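Local coordinates for protein putative phosphohistidine phosphatase, SixA (Nakamurella multipartita, PDB 4HBZ) that is a putative phosphohistidine phosphatase of the histidine phosphatase superfamily, and probably removes phosphate from phosphorylated substrates through a phosphohistidine intermediate, at residues Val65-Thr70 with Ala106-Asp111; Gln76-Thr81 with Thr114-Gly119; Asp99-Glu104 with Pro125-Glu130; Asp149-Phe154 with Thr158-Ser163. All coordinates share one frame; numbering follows the deposited sequence.

Contact 1: Val65-Thr70 with Ala106-Asp111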
loop_
_atom_site.group_PDB
_atom_site.type_symbol
_atom_site.label_atom_id
_atom_site.label_comp_id
_atom_site.label_asym_id
_atom_site.label_seq_id
_atom_site.Cartn_x
_atom_site.Cartn_y
_atom_site.Cartn_z
ATOM N N VAL A 65 0.034 0.718 -11.786
ATOM C CA VAL A 65 -0.445 -0.644 -11.515
ATOM C C VAL A 65 -1.005 -0.696 -10.095
ATOM O O VAL A 65 -0.411 -0.125 -9.178
ATOM C CB VAL A 65 0.715 -1.657 -11.643
ATOM C CG1 VAL A 65 0.275 -3.058 -11.313
ATOM C CG2 VAL A 65 1.318 -1.594 -13.048
ATOM N N VAL A 66 -2.152 -1.352 -9.928
ATOM C CA VAL A 66 -2.733 -1.558 -8.605
ATOM C C VAL A 66 -2.745 -3.075 -8.400
ATOM O O VAL A 66 -3.085 -3.846 -9.327
ATOM C CB VAL A 66 -4.175 -1.056 -8.535
ATOM C CG1 VAL A 66 -4.737 -1.233 -7.138
ATOM C CG2 VAL A 66 -4.217 0.409 -8.911
ATOM N N VAL A 67 -2.345 -3.479 -7.191
ATOM C CA VAL A 67 -2.537 -4.868 -6.704
ATOM C C VAL A 67 -3.575 -4.749 -5.583
ATOM O O VAL A 67 -3.357 -4.003 -4.593
ATOM C CB VAL A 67 -1.248 -5.542 -6.219
ATOM C CG1 VAL A 67 -1.508 -7.022 -6.019
ATOM C CG2 VAL A 67 -0.078 -5.295 -7.207
ATOM N N CYS A 68 -4.702 -5.461 -5.706
ATOM C CA CYS A 68 -5.833 -5.250 -4.829
ATOM C C CYS A 68 -6.425 -6.562 -4.334
ATOM O O CYS A 68 -6.656 -7.459 -5.115
ATOM C CB CYS A 68 -6.903 -4.464 -5.590
ATOM S SG CYS A 68 -8.320 -3.882 -4.613
ATOM N N SER A 69 -6.664 -6.658 -3.034
ATOM C CA SER A 69 -7.442 -7.769 -2.487
ATOM C C SER A 69 -8.807 -7.882 -3.170
ATOM O O SER A 69 -9.444 -6.894 -3.519
ATOM C CB SER A 69 -7.649 -7.543 -0.996
ATOM O OG SER A 69 -8.554 -8.459 -0.461
ATOM N N THR A 70 -9.270 -9.113 -3.322
ATOM C CA THR A 70 -10.546 -9.400 -3.959
ATOM C C THR A 70 -11.759 -9.069 -3.077
ATOM O O THR A 70 -12.887 -9.060 -3.558
ATOM C CB THR A 70 -10.616 -10.854 -4.377
ATOM O OG1 THR A 70 -10.256 -11.665 -3.243
ATOM C CG2 THR A 70 -9.664 -11.112 -5.582
ATOM N N ALA A 106 6.330 -7.811 -6.633
ATOM C CA ALA A 106 7.470 -8.196 -7.472
ATOM C C ALA A 106 7.130 -8.619 -8.864
ATOM O O ALA A 106 7.958 -8.562 -9.784
ATOM C CB ALA A 106 8.213 -9.339 -6.812
ATOM N N ALA A 107 5.897 -9.052 -9.091
ATOM C CA ALA A 107 5.423 -9.539 -10.354
ATOM C C ALA A 107 4.818 -8.459 -11.305
ATOM O O ALA A 107 4.470 -8.796 -12.447
ATOM C CB ALA A 107 4.412 -10.689 -10.127
ATOM N N VAL A 108 4.675 -7.215 -10.824
ATOM C CA VAL A 108 4.087 -6.163 -11.656
ATOM C C VAL A 108 4.999 -5.870 -12.856
ATOM O O VAL A 108 6.211 -6.200 -12.864
ATOM C CB VAL A 108 3.849 -4.830 -10.877
ATOM C CG1 VAL A 108 2.938 -5.118 -9.700
ATOM C CG2 VAL A 108 5.112 -4.132 -10.502
ATOM N N PRO A 109 4.445 -5.265 -13.890
ATOM C CA PRO A 109 5.292 -4.846 -15.038
ATOM C C PRO A 109 6.482 -4.057 -14.563
ATOM O O PRO A 109 6.389 -3.118 -13.798
ATOM C CB PRO A 109 4.345 -4.017 -15.885
ATOM C CG PRO A 109 2.997 -4.646 -15.610
ATOM C CD PRO A 109 3.010 -5.045 -14.157
ATOM N N ALA A 110 7.664 -4.469 -14.984
ATOM C CA ALA A 110 8.867 -3.970 -14.426
ATOM C C ALA A 110 9.025 -2.483 -14.633
ATOM O O ALA A 110 9.661 -1.861 -13.791
ATOM C CB ALA A 110 10.061 -4.683 -15.061
ATOM N N ASP A 111 8.489 -1.917 -15.710
ATOM C CA ASP A 111 8.702 -0.507 -15.982
ATOM C C ASP A 111 7.687 0.387 -15.256
ATOM O O ASP A 111 7.730 1.605 -15.415
ATOM C CB ASP A 111 8.638 -0.206 -17.491
ATOM C CG ASP A 111 9.798 -0.815 -18.259
ATOM O OD1 ASP A 111 10.868 -1.034 -17.643
ATOM O OD2 ASP A 111 9.627 -1.069 -19.481
#
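Val65 lays its CG1 methyl against the side chain of Val108, where CG1 of Val65 and CG1 of Val108 are 3.7 Å apart. With CG1 anti to the backbone N of Val65 (chi1 177°), the second methyl, CG2, is left to reach the proline ring that follows Val108, and it lies 4.0 Å from Pro109 CD. Both distances hold for one of two modelled conformers of Val65 and are to that extent provisional. Val67, two residues on and on the same face, brings CG2 to 3.9 Å from Val108 CG1. Because Val65 and Val67 point the same way from the strand, this one methyl of Val108 can touch both, and the branched side chains cross obliquely. All three contacts are apolar. The pattern belongs to a β-α-β crossover: the chain leaves strand 86-90, runs through helix 98-106 and passes over the intervening strand 65-69 before joining the sheet as strand 114-119. Residues 106-111 are the last leg of that passage. Val108 also touches Val115 of strand 114-119 and Trp168, while Val65 touches Gln86 and Arg88 of strand 86-90. On the other face of the sheet Val66 packs on Leu78 of helix 72-81.

Contact 2: Gln76-Thr81 with Thr114-Gly119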
loop_
_atom_site.group_PDB
_atom_site.type_symbol
_atom_site.label_atom_id
_atom_site.label_comp_id
_atom_site.label_asym_id
_atom_site.label_seq_id
_atom_site.Cartn_x
_atom_site.Cartn_y
_atom_site.Cartn_z
ATOM N N GLN A 76 -13.926 -1.692 -3.349
ATOM C CA GLN A 76 -14.688 -0.462 -3.215
ATOM C C GLN A 76 -13.802 0.700 -2.822
ATOM O O GLN A 76 -14.003 1.841 -3.259
ATOM C CB GLN A 76 -15.818 -0.640 -2.190
ATOM C CG GLN A 76 -16.936 -1.514 -2.753
ATOM C CD GLN A 76 -17.969 -1.888 -1.718
ATOM O OE1 GLN A 76 -17.941 -1.401 -0.606
ATOM N NE2 GLN A 76 -18.882 -2.810 -2.060
ATOM N N THR A 77 -12.808 0.462 -1.988
ATOM C CA THR A 77 -11.843 1.501 -1.668
ATOM C C THR A 77 -11.147 1.962 -2.933
ATOM O O THR A 77 -11.071 3.144 -3.213
ATOM C CB THR A 77 -10.803 0.970 -0.658
ATOM O OG1 THR A 77 -11.436 0.695 0.591
ATOM C CG2 THR A 77 -9.720 1.957 -0.474
ATOM N N LEU A 78 -10.705 1.013 -3.739
ATOM C CA LEU A 78 -10.068 1.381 -5.010
ATOM C C LEU A 78 -11.023 2.204 -5.899
ATOM O O LEU A 78 -10.620 3.230 -6.470
ATOM C CB LEU A 78 -9.555 0.137 -5.730
ATOM C CG LEU A 78 -8.949 0.386 -7.082
ATOM C CD1 LEU A 78 -7.761 1.295 -7.056
ATOM C CD2 LEU A 78 -8.602 -0.973 -7.689
ATOM N N ALA A 79 -12.241 1.740 -6.055
ATOM C CA ALA A 79 -13.209 2.422 -6.895
ATOM C C ALA A 79 -13.355 3.848 -6.416
ATOM O O ALA A 79 -13.405 4.808 -7.232
ATOM C CB ALA A 79 -14.547 1.658 -6.865
ATOM N N ALA A 80 -13.452 4.038 -5.117
ATOM C CA ALA A 80 -13.700 5.384 -4.566
ATOM C C ALA A 80 -12.526 6.346 -4.783
ATOM O O ALA A 80 -12.708 7.566 -4.767
ATOM C CB ALA A 80 -14.059 5.322 -3.085
ATOM N N THR A 81 -11.319 5.814 -4.948
ATOM C CA THR A 81 -10.153 6.658 -5.179
ATOM C C THR A 81 -10.189 7.338 -6.502
ATOM O O THR A 81 -9.473 8.331 -6.717
ATOM C CB THR A 81 -8.790 5.895 -5.108
ATOM O OG1 THR A 81 -8.699 5.005 -6.221
ATOM C CG2 THR A 81 -8.537 5.213 -3.844
ATOM N N THR A 114 4.994 3.717 -10.439
ATOM C CA THR A 114 4.159 3.925 -9.230
ATOM C C THR A 114 3.174 2.763 -9.100
ATOM O O THR A 114 2.424 2.477 -10.026
ATOM C CB THR A 114 3.401 5.261 -9.327
ATOM O OG1 THR A 114 4.342 6.293 -9.668
ATOM C CG2 THR A 114 2.696 5.636 -8.061
ATOM N N VAL A 115 3.266 2.077 -7.986
ATOM C CA VAL A 115 2.404 0.928 -7.647
ATOM C C VAL A 115 1.602 1.186 -6.397
ATOM O O VAL A 115 2.144 1.630 -5.414
ATOM C CB VAL A 115 3.230 -0.359 -7.497
ATOM C CG1 VAL A 115 2.379 -1.500 -7.033
ATOM C CG2 VAL A 115 3.958 -0.705 -8.783
ATOM N N LEU A 116 0.297 0.915 -6.457
ATOM C CA LEU A 116 -0.590 0.992 -5.316
ATOM C C LEU A 116 -1.000 -0.424 -4.912
ATOM O O LEU A 116 -1.446 -1.192 -5.766
ATOM C CB LEU A 116 -1.826 1.793 -5.735
ATOM C CG LEU A 116 -2.983 1.825 -4.712
ATOM C CD1 LEU A 116 -2.578 2.455 -3.373
ATOM C CD2 LEU A 116 -4.211 2.558 -5.279
ATOM N N VAL A 117 -0.947 -0.694 -3.630
ATOM C CA VAL A 117 -1.425 -1.939 -3.039
ATOM C C VAL A 117 -2.600 -1.621 -2.140
ATOM O O VAL A 117 -2.458 -0.779 -1.275
ATOM C CB VAL A 117 -0.335 -2.649 -2.228
ATOM C CG1 VAL A 117 -0.822 -3.952 -1.585
ATOM C CG2 VAL A 117 0.917 -2.907 -3.091
ATOM N N VAL A 118 -3.760 -2.266 -2.326
ATOM C CA VAL A 118 -4.916 -2.060 -1.472
ATOM C C VAL A 118 -5.217 -3.385 -0.781
ATOM O O VAL A 118 -5.591 -4.377 -1.404
ATOM C CB VAL A 118 -6.128 -1.555 -2.286
ATOM C CG1 VAL A 118 -7.267 -1.204 -1.333
ATOM C CG2 VAL A 118 -5.760 -0.309 -3.145
ATOM N N GLY A 119 -4.963 -3.394 0.508
ATOM C CA GLY A 119 -5.147 -4.611 1.269
ATOM C C GLY A 119 -5.640 -4.398 2.679
ATOM O O GLY A 119 -6.374 -3.464 2.978
#
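Leu116 is the first residue along strand 114-119 to meet the helix. Its CD2 methyl comes within 4.2 Å of Leu78 CD1, the two leucines lying alongside each other and running antiparallel. Both have CG anti to the backbone N (chi1 172° for Leu116, 177° for Leu78), which extends each side chain far enough to bring a terminal methyl into the contact. Val117, next in the strand, turns its side chain to the other face of the sheet. Val118 returns to the helix side, and its CG1 stands 4.1 Å from Thr77 CG2. The threonine thus offers its methyl to the valine, while its hydroxyl is engaged elsewhere, hydrogen-bonded to Arg73 O and Ala28 N. Thr81 OG1 donates to Leu78 O over 2.6 Å, meeting a lone pair within the plane of that carbonyl, and is also bonded to Ile83 N. Leu78 also touches Val87 and Tyr89 of strand 86-90, so helix 72-81 lies across three parallel strands, 65-69 being the one between, as in the α/β/α sandwich of histidine phosphatases. Between these two segments the chemistry is wholly methyl on methyl: burial and shape, with no directional bond, hold them together, and the buried hydroxyls are paired with backbone atoms.

Contact 3: Asp99-Glu104 with Pro125-Glu130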
loop_
_atom_site.group_PDB
_atom_site.type_symbol
_atom_site.label_atom_id
_atom_site.label_comp_id
_atom_site.label_asym_id
_atom_site.label_seq_id
_atom_site.Cartn_x
_atom_site.Cartn_y
_atom_site.Cartn_z
ATOM N N ASP A 99 5.197 -11.654 2.914
ATOM C CA ASP A 99 5.872 -12.285 1.781
ATOM C C ASP A 99 4.947 -12.417 0.574
ATOM O O ASP A 99 5.398 -12.249 -0.562
ATOM C CB ASP A 99 6.456 -13.661 2.157
ATOM C CG ASP A 99 7.407 -13.594 3.354
ATOM O OD1 ASP A 99 8.245 -12.698 3.424
ATOM O OD2 ASP A 99 7.265 -14.436 4.302
ATOM N N GLU A 100 3.652 -12.674 0.782
ATOM C CA GLU A 100 2.687 -12.781 -0.294
ATOM C C GLU A 100 2.439 -11.442 -0.971
ATOM O O GLU A 100 2.388 -11.350 -2.213
ATOM C CB GLU A 100 1.362 -13.345 0.187
ATOM C CG GLU A 100 1.399 -14.804 0.563
ATOM C CD GLU A 100 2.114 -15.096 1.863
ATOM O OE1 GLU A 100 2.164 -14.305 2.846
ATOM O OE2 GLU A 100 2.687 -16.213 1.946
ATOM N N ILE A 101 2.371 -10.386 -0.191
ATOM C CA ILE A 101 2.155 -9.055 -0.746
ATOM C C ILE A 101 3.393 -8.678 -1.549
ATOM O O ILE A 101 3.283 -8.196 -2.679
ATOM C CB ILE A 101 1.835 -8.014 0.342
ATOM C CG1 ILE A 101 0.324 -8.084 0.707
ATOM C CG2 ILE A 101 2.160 -6.640 -0.145
ATOM C CD1 ILE A 101 -0.347 -9.438 0.955
ATOM N N LEU A 102 4.583 -8.936 -1.028
ATOM C CA LEU A 102 5.780 -8.586 -1.753
ATOM C C LEU A 102 5.962 -9.422 -3.010
ATOM O O LEU A 102 6.425 -8.898 -4.027
ATOM C CB LEU A 102 7.012 -8.623 -0.874
ATOM C CG LEU A 102 7.040 -7.582 0.263
ATOM C CD1 LEU A 102 8.296 -7.762 1.078
ATOM C CD2 LEU A 102 6.977 -6.152 -0.254
ATOM N N ALA A 103 5.610 -10.715 -2.992
ATOM C CA ALA A 103 5.658 -11.514 -4.197
ATOM C C ALA A 103 4.767 -10.963 -5.275
ATOM O O ALA A 103 5.116 -11.032 -6.465
ATOM C CB ALA A 103 5.297 -12.952 -3.884
ATOM N N GLU A 104 3.595 -10.457 -4.912
ATOM C CA GLU A 104 2.701 -9.891 -5.916
ATOM C C GLU A 104 3.242 -8.548 -6.438
ATOM O O GLU A 104 3.166 -8.307 -7.640
ATOM C CB GLU A 104 1.308 -9.667 -5.362
ATOM C CG GLU A 104 0.576 -10.950 -5.053
ATOM C CD GLU A 104 0.355 -11.838 -6.259
ATOM O OE1 GLU A 104 0.217 -11.347 -7.396
ATOM O OE2 GLU A 104 0.295 -13.063 -6.035
ATOM N N PRO A 125 0.509 -2.590 7.116
ATOM C CA PRO A 125 1.548 -1.869 7.905
ATOM C C PRO A 125 2.793 -2.709 8.204
ATOM O O PRO A 125 3.895 -2.164 8.216
ATOM C CB PRO A 125 0.829 -1.422 9.152
ATOM C CG PRO A 125 -0.440 -2.162 9.169
ATOM C CD PRO A 125 -0.783 -2.608 7.797
ATOM N N ALA A 126 2.634 -4.001 8.376
ATOM C CA ALA A 126 3.792 -4.873 8.611
ATOM C C ALA A 126 4.715 -4.855 7.408
ATOM O O ALA A 126 5.955 -4.955 7.566
ATOM C CB ALA A 126 3.344 -6.287 8.880
ATOM N N THR A 127 4.151 -4.834 6.211
ATOM C CA THR A 127 4.908 -4.790 5.001
ATOM C C THR A 127 5.738 -3.506 4.926
ATOM O O THR A 127 6.905 -3.523 4.604
ATOM C CB THR A 127 4.009 -4.946 3.763
ATOM O OG1 THR A 127 3.280 -6.211 3.811
ATOM C CG2 THR A 127 4.794 -4.907 2.509
ATOM N N GLY A 128 5.082 -2.396 5.206
ATOM C CA GLY A 128 5.791 -1.132 5.219
ATOM C C GLY A 128 6.951 -1.149 6.200
ATOM O O GLY A 128 8.025 -0.688 5.898
ATOM N N TRP A 129 6.711 -1.679 7.378
ATOM C CA TRP A 129 7.709 -1.690 8.411
ATOM C C TRP A 129 8.908 -2.545 7.997
ATOM O O TRP A 129 10.053 -2.130 8.155
ATOM C CB TRP A 129 7.070 -2.175 9.707
ATOM C CG TRP A 129 7.952 -2.023 10.849
ATOM C CD1 TRP A 129 8.151 -0.899 11.592
ATOM C CD2 TRP A 129 8.806 -3.032 11.390
ATOM N NE1 TRP A 129 9.063 -1.158 12.593
ATOM C CE2 TRP A 129 9.484 -2.460 12.482
ATOM C CE3 TRP A 129 9.061 -4.376 11.054
ATOM C CZ2 TRP A 129 10.389 -3.180 13.254
ATOM C CZ3 TRP A 129 9.969 -5.091 11.826
ATOM C CH2 TRP A 129 10.624 -4.489 12.906
ATOM N N GLU A 130 8.653 -3.714 7.421
ATOM C CA GLU A 130 9.755 -4.556 6.979
ATOM C C GLU A 130 10.581 -3.922 5.887
ATOM O O GLU A 130 11.813 -4.034 5.876
ATOM C CB GLU A 130 9.277 -5.920 6.561
ATOM C CG GLU A 130 8.814 -6.752 7.729
ATOM C CD GLU A 130 8.900 -8.243 7.504
ATOM O OE1 GLU A 130 9.252 -8.703 6.412
ATOM O OE2 GLU A 130 8.674 -8.940 8.520
#
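Thr127 and Leu102 make the tighter of the two apolar contacts here, with Thr127 CG2 3.7 Å from Leu102 CD2 as the side chains pass in opposite directions. The same threonine methyl, set anti to its backbone N (chi1 -59° for OG1), lies 4.1 Å from Ile101 CG2, so it meets two successive residues of helix 98-106. Ile101 presents this branch to the neighbouring helix, while its longer branch leads away. The polar bonds run elsewhere: Thr127 OG1 to Thr123 O one turn earlier, and Glu104 OE1 in a salt bridge with Arg90 NE of strand 86-90. With an alanine here, Leu102 CD2 and Ile101 CG2 would probably face a gap, and Thr123 O would lose its side-chain donor. A third kind of relation is electrostatic: Asp99 OD1 and Glu130 OE1, both on exposed residues, are 5.1 Å apart as like charges. Helices 98-106 and 123-138 flank the same face of the central sheet, and Leu102 extends the cluster to Leu171 and Ala172 of helix 171-174. The chemistry implies that cohesion between the helices comes from packed methyl groups, while the two exposed carboxylates would, if both ionised, contribute mild repulsion.

Contact 4: Asp149-Phe154 with Thr158-Ser163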
loop_
_atom_site.group_PDB
_atom_site.type_symbol
_atom_site.label_atom_id
_atom_site.label_comp_id
_atom_site.label_asym_id
_atom_site.label_seq_id
_atom_site.Cartn_x
_atom_site.Cartn_y
_atom_site.Cartn_z
ATOM N N ASP A 149 8.511 4.124 12.717
ATOM C CA ASP A 149 7.585 4.300 13.846
ATOM C C ASP A 149 6.300 5.023 13.456
ATOM O O ASP A 149 5.333 4.874 14.155
ATOM C CB ASP A 149 8.266 5.014 15.026
ATOM C CG ASP A 149 9.173 4.074 15.875
ATOM O OD1 ASP A 149 9.154 2.803 15.745
ATOM O OD2 ASP A 149 9.919 4.618 16.731
ATOM N N GLU A 150 6.295 5.805 12.388
ATOM C CA GLU A 150 5.049 6.436 11.898
ATOM C C GLU A 150 3.979 5.437 11.534
ATOM O O GLU A 150 2.777 5.788 11.472
ATOM C CB GLU A 150 5.290 7.297 10.655
ATOM C CG GLU A 150 6.241 8.418 10.886
ATOM C CD GLU A 150 7.666 8.028 10.562
ATOM O OE1 GLU A 150 8.136 6.840 10.754
ATOM O OE2 GLU A 150 8.329 8.991 10.113
ATOM N N LEU A 151 4.353 4.181 11.284
ATOM C CA LEU A 151 3.391 3.149 10.935
ATOM C C LEU A 151 2.637 2.567 12.097
ATOM O O LEU A 151 1.763 1.693 11.929
ATOM C CB LEU A 151 4.109 2.022 10.145
ATOM C CG LEU A 151 4.810 2.475 8.869
ATOM C CD1 LEU A 151 5.804 1.413 8.410
ATOM C CD2 LEU A 151 3.831 2.753 7.762
ATOM N N ARG A 152 2.919 3.057 13.314
ATOM C CA ARG A 152 2.313 2.509 14.485
ATOM C C ARG A 152 0.813 2.769 14.557
ATOM O O ARG A 152 0.084 2.025 15.230
ATOM C CB ARG A 152 3.010 3.071 15.723
ATOM C CG ARG A 152 2.788 4.574 15.999
ATOM C CD ARG A 152 3.677 5.032 17.120
ATOM N NE ARG A 152 3.514 6.437 17.493
ATOM C CZ ARG A 152 4.069 7.460 16.853
ATOM N NH1 ARG A 152 4.860 7.282 15.789
ATOM N NH2 ARG A 152 3.859 8.696 17.294
ATOM N N HIS A 153 0.364 3.826 13.893
ATOM C CA HIS A 153 -1.058 4.095 13.705
ATOM C C HIS A 153 -1.385 3.892 12.254
ATOM O O HIS A 153 -0.730 4.469 11.370
ATOM C CB HIS A 153 -1.366 5.514 14.120
ATOM C CG HIS A 153 -1.218 5.720 15.588
ATOM N ND1 HIS A 153 -0.295 6.589 16.115
ATOM C CD2 HIS A 153 -1.801 5.100 16.651
ATOM C CE1 HIS A 153 -0.319 6.507 17.434
ATOM N NE2 HIS A 153 -1.210 5.603 17.788
ATOM N N PHE A 154 -2.329 2.997 11.995
ATOM C CA PHE A 154 -2.625 2.631 10.621
ATOM C C PHE A 154 -4.068 2.195 10.522
ATOM O O PHE A 154 -4.400 1.057 10.143
ATOM C CB PHE A 154 -1.596 1.573 10.110
ATOM C CG PHE A 154 -1.274 1.684 8.635
ATOM C CD1 PHE A 154 -2.162 1.250 7.676
ATOM C CD2 PHE A 154 -0.114 2.275 8.214
ATOM C CE1 PHE A 154 -1.899 1.370 6.326
ATOM C CE2 PHE A 154 0.159 2.380 6.875
ATOM C CZ PHE A 154 -0.734 1.925 5.924
ATOM N N THR A 158 -5.845 4.414 5.850
ATOM C CA THR A 158 -4.478 4.962 5.851
ATOM C C THR A 158 -3.660 4.453 4.711
ATOM O O THR A 158 -3.833 3.333 4.266
ATOM C CB THR A 158 -3.774 4.588 7.178
ATOM O OG1 THR A 158 -4.536 5.085 8.270
ATOM C CG2 THR A 158 -2.370 5.146 7.316
ATOM N N PHE A 159 -2.779 5.282 4.189
ATOM C CA PHE A 159 -1.762 4.765 3.280
ATOM C C PHE A 159 -0.408 5.343 3.592
ATOM O O PHE A 159 -0.257 6.412 4.134
ATOM C CB PHE A 159 -2.132 5.006 1.805
ATOM C CG PHE A 159 -2.266 6.455 1.402
ATOM C CD1 PHE A 159 -1.173 7.207 0.994
ATOM C CD2 PHE A 159 -3.533 7.056 1.460
ATOM C CE1 PHE A 159 -1.331 8.528 0.615
ATOM C CE2 PHE A 159 -3.676 8.374 1.104
ATOM C CZ PHE A 159 -2.594 9.088 0.659
ATOM N N ALA A 160 0.601 4.543 3.272
ATOM C CA ALA A 160 2.030 4.911 3.358
ATOM C C ALA A 160 2.627 5.007 1.979
ATOM O O ALA A 160 2.272 4.207 1.078
ATOM C CB ALA A 160 2.797 3.860 4.153
ATOM N N VAL A 161 3.456 6.003 1.782
ATOM C CA VAL A 161 4.143 6.226 0.534
ATOM C C VAL A 161 5.626 5.973 0.777
ATOM O O VAL A 161 6.228 6.564 1.682
ATOM C CB VAL A 161 3.971 7.663 0.019
ATOM C CG1 VAL A 161 4.693 7.855 -1.334
ATOM C CG2 VAL A 161 2.499 8.051 -0.074
ATOM N N LEU A 162 6.186 5.039 0.001
ATOM C CA LEU A 162 7.567 4.656 0.115
ATOM C C LEU A 162 8.276 4.783 -1.223
ATOM O O LEU A 162 7.635 4.802 -2.251
ATOM C CB LEU A 162 7.700 3.219 0.626
ATOM C CG LEU A 162 6.963 2.901 1.925
ATOM C CD1 LEU A 162 5.616 2.260 1.650
ATOM C CD2 LEU A 162 7.799 2.011 2.837
ATOM N N SER A 163 9.601 4.895 -1.179
ATOM C CA SER A 163 10.393 5.057 -2.368
ATOM C C SER A 163 11.529 4.041 -2.311
ATOM O O SER A 163 12.177 3.851 -1.265
ATOM C CB SER A 163 10.972 6.471 -2.384
ATOM O OG SER A 163 11.680 6.657 -3.558
#
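Asp149 O accepts two hydrogen bonds from Arg152, which approach it from opposite faces of its carbonyl plane. The backbone N of Arg152 lies 3.1 Å from Asp149 O and closes the short 3-10 turn; NH1 of Arg152, 2.9 Å from Asp149 O, comes in 65° out of the carbonyl plane, although the oxygen sits nearly in the plane of the guanidinium group. This turn, with two donors on one oxygen, precedes the residues that meet the strand. Leu151 CD2 rests 3.9 Å from Ala160 CB, and Phe154 then folds its ring over the start of strand 159-164. The ring takes a CH-π contact from Thr158, whose CG2 stands 3.6 Å above the centroid of Phe154, only 4° from the ring normal. With CG2 anti to its backbone N (chi1 -58° for OG1), Thr158 aims the methyl at the ring while its hydroxyl bonds to Ala155 O within the connecting turn. Strand 159-164 runs antiparallel to both its neighbours, 20-26 and 177-182, in the mixed sheet of the α/β/α sandwich, and the loop before it packs back on strand 159-164 itself, Phe154 sitting between it and Ile124 and Pro125 of helix 123-138. Phe154 CE2 reaches Ala160 CB at 4.1 Å. An alanine in place of Phe154 is likely to leave the Thr158 methyl without its aromatic face and to open a gap beside Ala160. Phe154 O accepts a hydrogen bond from Arg26 NH1.

From the N terminus, residues 65-70 open contact 1, helix residues 76-81 open contact 2 and residues 99-104 open contact 3, before any of them closes. They close in the same order, at 106-111, 114-119 and 125-130, so each of the three crosses the other two. The strands of contacts 1 and 2, 65-69 and 114-119, are neighbours in the sheet, joined by backbone pairing of Val67 with Leu116 and Val118, and contact 2 lies on the sheet face opposite contact 3, which Val117 reaches through Ile101. Contact 4 follows in series, closing only a short loop, yet Leu151 and Phe154 pack on helix 123-138. Together they tie both helical layers to the sheet.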